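Local coordinates for protein beta-glucoside kinase (Listeria monocytogenes, PDB 4HTL) that phosphorylates cellobiose with ATP to give cellobiose-6'-phosphate, and may also regulate transcription of the cellobiose-PTS operon, at residues F9-T14 with I60-P65; L129-G134 with I241-G246. One frame throughout, in Å; residues are numbered along the deposited sequence.

From the N terminus, strand 6-11 runs into the turn 12-14, the chain makes the hairpin strands 15-21 and 27-34 and helix 40-52, and strand 59-64 returns beside the first strand: contact 1 closes this loop of 45 residues. Only afterwards does contact 2 open, on strand 126-131; it closes after 106 further residues, nearly half of them helical, when strand 240-244 arrives. The two loops therefore follow in series, neither nesting nor crossing. Each contact joins the first and fourth strands of a sheet ordered 3-2-1-4-5, the repeated plan of the actin-like ATPase fold. Their centres lie about 17 Å apart, with nearest atoms about 7 Å apart.

Contact 1 (F9-T14 with I60-P65); sequences FDIGGT and IAVSAP
F9 turns the edge of its ring to I60, whose CG2 lies close to the ring plane, 3.8 Å from CE2. With CG anti to the carbonyl carbon, the ring leans back along I60-P65 against the direction of its own strand, and the I60 methyl lies abreast of the CD2-CE2 edge of the ring. V62 CG2 is a looser, oblique neighbour at 4.3 Å from F9 CD2.

Further along the same face, I11 makes two separate bumps. Its CD1 drops between V62 and A64, touching V62 CG1 and A64 CB equally, at 4.1 Å each. Its CG2, on the other branch, presses on the proline ring of P65, with 3.6 Å to CD, and the two side chains cross at about a right angle. M47 of helix 40-52 touches both F9 and I11, while L93 of helix 89-97 lies on I60 and V62.

The backbones beneath are parallel, their axes 14° apart, with F9 opposite V62 and D10 opposite S63. F9 N bonds to A61 O, S63 N returns to F9 O, and I11 N reaches S63 O at 2.9 Å with a nearly straight N-H...O angle of 175°. These are the two neighbouring parallel strands of the N-terminal ROK sheet; the turn after I11 is consistent with the phosphate-1 loop of the actin-like ATPases, and residues 9-14 probably contribute to ATP binding.

On the other face D10 and S63 meet through a polar bond. S63 OG donates to D10 OD1 over 2.9 Å, arriving from above the carboxylate plane, 43° out of it. With CG anti to the backbone N, the carboxylate is carried forward along its strand, and the chi2 rotation turns OD1 to the serine; L282 of helix 280-293 touches D10 from outside the pair.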
loop_
_atom_site.group_PDB
_atom_site.type_symbol
_atom_site.label_atom_id
_atom_site.label_comp_id
_atom_site.label_asym_id
_atom_site.label_seq_id
_atom_site.Cartn_x
_atom_site.Cartn_y
_atom_site.Cartn_z
ATOM N N PHE A 9 -23.102 7.988 -14.803
ATOM C CA PHE A 9 -22.366 9.207 -14.930
ATOM C C PHE A 9 -20.927 9.029 -14.500
ATOM O O PHE A 9 -20.654 8.528 -13.425
ATOM C CB PHE A 9 -22.975 10.318 -14.063
ATOM C CG PHE A 9 -24.383 10.671 -14.428
ATOM C CD1 PHE A 9 -24.623 11.501 -15.498
ATOM C CD2 PHE A 9 -25.464 10.132 -13.738
ATOM C CE1 PHE A 9 -25.918 11.811 -15.876
ATOM C CE2 PHE A 9 -26.768 10.436 -14.115
ATOM C CZ PHE A 9 -26.995 11.271 -15.191
ATOM N N ASP A 10 -20.018 9.551 -15.313
ATOM C CA ASP A 10 -18.603 9.527 -14.989
ATOM C C ASP A 10 -18.067 10.933 -15.067
ATOM O O ASP A 10 -17.916 11.501 -16.171
ATOM C CB ASP A 10 -17.859 8.631 -15.971
ATOM C CG ASP A 10 -16.361 8.590 -15.711
ATOM O OD1 ASP A 10 -15.870 8.814 -14.553
ATOM O OD2 ASP A 10 -15.676 8.306 -16.679
ATOM N N ILE A 11 -17.783 11.485 -13.894
ATOM C CA ILE A 11 -17.334 12.859 -13.745
ATOM C C ILE A 11 -15.831 12.931 -13.908
ATOM O O ILE A 11 -15.075 12.470 -13.032
ATOM C CB ILE A 11 -17.734 13.413 -12.367
ATOM C CG1 ILE A 11 -19.249 13.344 -12.199
ATOM C CG2 ILE A 11 -17.249 14.854 -12.236
ATOM C CD1 ILE A 11 -19.746 13.517 -10.771
ATOM N N GLY A 12 -15.403 13.447 -15.060
ATOM C CA GLY A 12 -13.984 13.563 -15.419
ATOM C C GLY A 12 -13.407 14.928 -15.120
ATOM O O GLY A 12 -14.078 15.792 -14.528
ATOM N N GLY A 13 -12.143 15.112 -15.499
ATOM C CA GLY A 13 -11.446 16.383 -15.291
ATOM C C GLY A 13 -11.959 17.476 -16.205
ATOM O O GLY A 13 -12.054 18.622 -15.793
ATOM N N THR A 14 -12.304 17.125 -17.439
ATOM C CA THR A 14 -12.799 18.121 -18.390
ATOM C C THR A 14 -14.110 17.777 -19.090
ATOM O O THR A 14 -14.673 18.630 -19.790
ATOM C CB THR A 14 -11.747 18.407 -19.475
ATOM O OG1 THR A 14 -11.495 17.208 -20.221
ATOM C CG2 THR A 14 -10.444 18.925 -18.843
ATOM N N ILE A 60 -29.576 4.829 -11.037
ATOM C CA ILE A 60 -28.533 5.808 -11.334
ATOM C C ILE A 60 -27.231 5.377 -10.662
ATOM O O ILE A 60 -27.238 5.026 -9.477
ATOM C CB ILE A 60 -28.913 7.235 -10.866
ATOM C CG1 ILE A 60 -30.250 7.720 -11.495
ATOM C CG2 ILE A 60 -27.771 8.210 -11.173
ATOM C CD1 ILE A 60 -30.810 8.993 -10.879
ATOM N N ALA A 61 -26.130 5.412 -11.427
ATOM C CA ALA A 61 -24.802 4.979 -10.976
ATOM C C ALA A 61 -23.826 6.102 -11.302
ATOM O O ALA A 61 -23.795 6.610 -12.430
ATOM C CB ALA A 61 -24.379 3.692 -11.696
ATOM N N VAL A 62 -23.061 6.518 -10.305
ATOM C CA VAL A 62 -22.124 7.633 -10.450
ATOM C C VAL A 62 -20.696 7.217 -10.125
ATOM O O VAL A 62 -20.442 6.536 -9.097
ATOM C CB VAL A 62 -22.535 8.810 -9.523
ATOM C CG1 VAL A 62 -21.560 9.994 -9.666
ATOM C CG2 VAL A 62 -23.997 9.215 -9.780
ATOM N N SER A 63 -19.766 7.685 -10.975
ATOM C CA SER A 63 -18.334 7.644 -10.731
ATOM C C SER A 63 -17.891 9.119 -10.513
ATOM O O SER A 63 -18.010 9.970 -11.408
ATOM C CB SER A 63 -17.612 7.003 -11.930
ATOM O OG SER A 63 -16.259 7.366 -12.043
ATOM N N ALA A 64 -17.386 9.420 -9.331
ATOM C CA ALA A 64 -17.090 10.781 -8.934
ATOM C C ALA A 64 -15.675 10.923 -8.412
ATOM O O ALA A 64 -15.188 10.039 -7.695
ATOM C CB ALA A 64 -18.083 11.222 -7.843
ATOM N N PRO A 65 -15.024 12.073 -8.692
ATOM C CA PRO A 65 -13.725 12.279 -8.039
ATOM C C PRO A 65 -13.826 12.524 -6.554
ATOM O O PRO A 65 -14.899 12.842 -6.021
ATOM C CB PRO A 65 -13.104 13.457 -8.797
ATOM C CG PRO A 65 -14.269 14.191 -9.360
ATOM C CD PRO A 65 -15.381 13.192 -9.577
#

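Contact 2 (L129-G134 with I241-G246); sequences LTIGTG and IFIGGG
T130 sends a methyl across to the glycine run G244-G246. From its CB, 4.2 Å from G244 O, the side chain forks: CG2, anti to the backbone N, continues over G245 and rests 3.7 Å from G245 CA, while OG1 takes the other branch, beside the backbone N. A CB on G245 would collide with this methyl and with I131 O, and the backbone of G245, at phi 99°, would itself press such an atom against the preceding carbonyl, which by itself requires glycine.

Parallel pairing sets this register, L129 opposite I243 and T130 opposite G244. L129 N bonds to F242 O and G244 N to L129 O. I131 N then takes G244 O at 2.9 Å, the donor tilted 27° from the carbonyl plane. These central strands belong to the second five-stranded sheet of the ROK kinase, and the glycine-bearing segments that follow, 132-134 and 245-246, are where the phosphate-2 and adenosine motifs of the actin-like ATPases would be expected. T130 itself lies about 10 Å, side chain to side chain, from D10, which probably takes part in ATP binding.

The opposite face is aliphatic. I243 CG2 approaches L129 O to 3.5 Å and meets I131 CD1 at 4.0 Å, the two isoleucines crossing at a slant. L129 CB lies 4.2 Å from I241 CG2. Helix 212-236 packs on this layer through L229, which touches both L129 and I241, and F253 and L257 of helix 253-261 lie on I243.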
loop_
_atom_site.group_PDB
_atom_site.type_symbol
_atom_site.label_atom_id
_atom_site.label_comp_id
_atom_site.label_asym_id
_atom_site.label_seq_id
_atom_site.Cartn_x
_atom_site.Cartn_y
_atom_site.Cartn_z
ATOM N N LEU A 129 -3.028 1.755 -11.911
ATOM C CA LEU A 129 -2.230 2.988 -11.839
ATOM C C LEU A 129 -2.575 3.792 -13.110
ATOM O O LEU A 129 -2.451 3.295 -14.223
ATOM C CB LEU A 129 -0.768 2.631 -11.784
ATOM C CG LEU A 129 0.249 3.780 -11.967
ATOM C CD1 LEU A 129 0.141 4.820 -10.844
ATOM C CD2 LEU A 129 1.663 3.220 -12.124
ATOM N N THR A 130 -3.026 5.029 -12.919
ATOM C CA THR A 130 -3.431 5.922 -14.032
ATOM C C THR A 130 -2.484 7.094 -14.061
ATOM O O THR A 130 -2.360 7.778 -13.069
ATOM C CB THR A 130 -4.882 6.350 -13.847
ATOM O OG1 THR A 130 -5.713 5.148 -13.733
ATOM C CG2 THR A 130 -5.373 7.125 -15.086
ATOM N N ILE A 131 -1.846 7.346 -15.205
ATOM C CA ILE A 131 -0.845 8.403 -15.359
ATOM C C ILE A 131 -1.258 9.322 -16.533
ATOM O O ILE A 131 -1.276 8.917 -17.682
ATOM C CB ILE A 131 0.533 7.834 -15.656
ATOM C CG1 ILE A 131 0.960 6.816 -14.616
ATOM C CG2 ILE A 131 1.595 8.942 -15.784
ATOM C CD1 ILE A 131 2.189 5.997 -15.013
ATOM N N GLY A 132 -1.641 10.541 -16.211
ATOM C CA GLY A 132 -1.924 11.562 -17.254
ATOM C C GLY A 132 -1.510 12.947 -16.772
ATOM O O GLY A 132 -0.329 13.207 -16.619
ATOM N N THR A 133 -2.478 13.827 -16.555
ATOM C CA THR A 133 -2.220 15.106 -15.945
ATOM C C THR A 133 -1.862 14.956 -14.469
ATOM O O THR A 133 -1.031 15.721 -13.947
ATOM C CB THR A 133 -3.393 16.087 -16.164
ATOM O OG1 THR A 133 -4.567 15.584 -15.524
ATOM C CG2 THR A 133 -3.643 16.260 -17.650
ATOM N N GLY A 134 -2.498 14.000 -13.797
ATOM C CA GLY A 134 -2.113 13.588 -12.457
ATOM C C GLY A 134 -1.987 12.068 -12.409
ATOM O O GLY A 134 -1.912 11.391 -13.430
ATOM N N ILE A 241 -0.284 -5.155 -12.238
ATOM C CA ILE A 241 -0.569 -3.724 -12.174
ATOM C C ILE A 241 -0.959 -3.280 -13.562
ATOM O O ILE A 241 -0.172 -3.380 -14.515
ATOM C CB ILE A 241 0.628 -2.891 -11.666
ATOM C CG1 ILE A 241 1.067 -3.393 -10.256
ATOM C CG2 ILE A 241 0.302 -1.376 -11.636
ATOM C CD1 ILE A 241 2.301 -2.701 -9.713
ATOM N N PHE A 242 -2.178 -2.787 -13.659
ATOM C CA PHE A 242 -2.717 -2.300 -14.924
ATOM C C PHE A 242 -2.517 -0.807 -15.023
ATOM O O PHE A 242 -2.974 -0.044 -14.145
ATOM C CB PHE A 242 -4.189 -2.666 -15.074
ATOM C CG PHE A 242 -4.452 -4.162 -15.010
ATOM C CD1 PHE A 242 -3.891 -5.008 -15.934
ATOM C CD2 PHE A 242 -5.185 -4.728 -13.968
ATOM C CE1 PHE A 242 -4.065 -6.370 -15.865
ATOM C CE2 PHE A 242 -5.390 -6.084 -13.917
ATOM C CZ PHE A 242 -4.825 -6.904 -14.840
ATOM N N ILE A 243 -1.868 -0.374 -16.104
ATOM C CA ILE A 243 -1.514 1.026 -16.229
ATOM C C ILE A 243 -2.299 1.657 -17.363
ATOM O O ILE A 243 -2.394 1.085 -18.451
ATOM C CB ILE A 243 -0.003 1.241 -16.462
ATOM C CG1 ILE A 243 0.865 0.461 -15.423
ATOM C CG2 ILE A 243 0.279 2.775 -16.411
ATOM C CD1 ILE A 243 2.397 0.528 -15.610
ATOM N N GLY A 244 -2.945 2.792 -17.047
ATOM C CA GLY A 244 -3.781 3.495 -17.978
ATOM C C GLY A 244 -3.569 4.997 -17.906
ATOM O O GLY A 244 -2.632 5.478 -17.275
ATOM N N GLY A 245 -4.439 5.736 -18.594
ATOM C CA GLY A 245 -4.386 7.183 -18.629
ATOM C C GLY A 245 -3.713 7.706 -19.894
ATOM O O GLY A 245 -3.406 6.955 -20.824
ATOM N N GLY A 246 -3.420 9.008 -19.877
ATOM C CA GLY A 246 -2.758 9.692 -20.978
ATOM C C GLY A 246 -1.492 9.025 -21.476
ATOM O O GLY A 246 -1.205 9.072 -22.653
#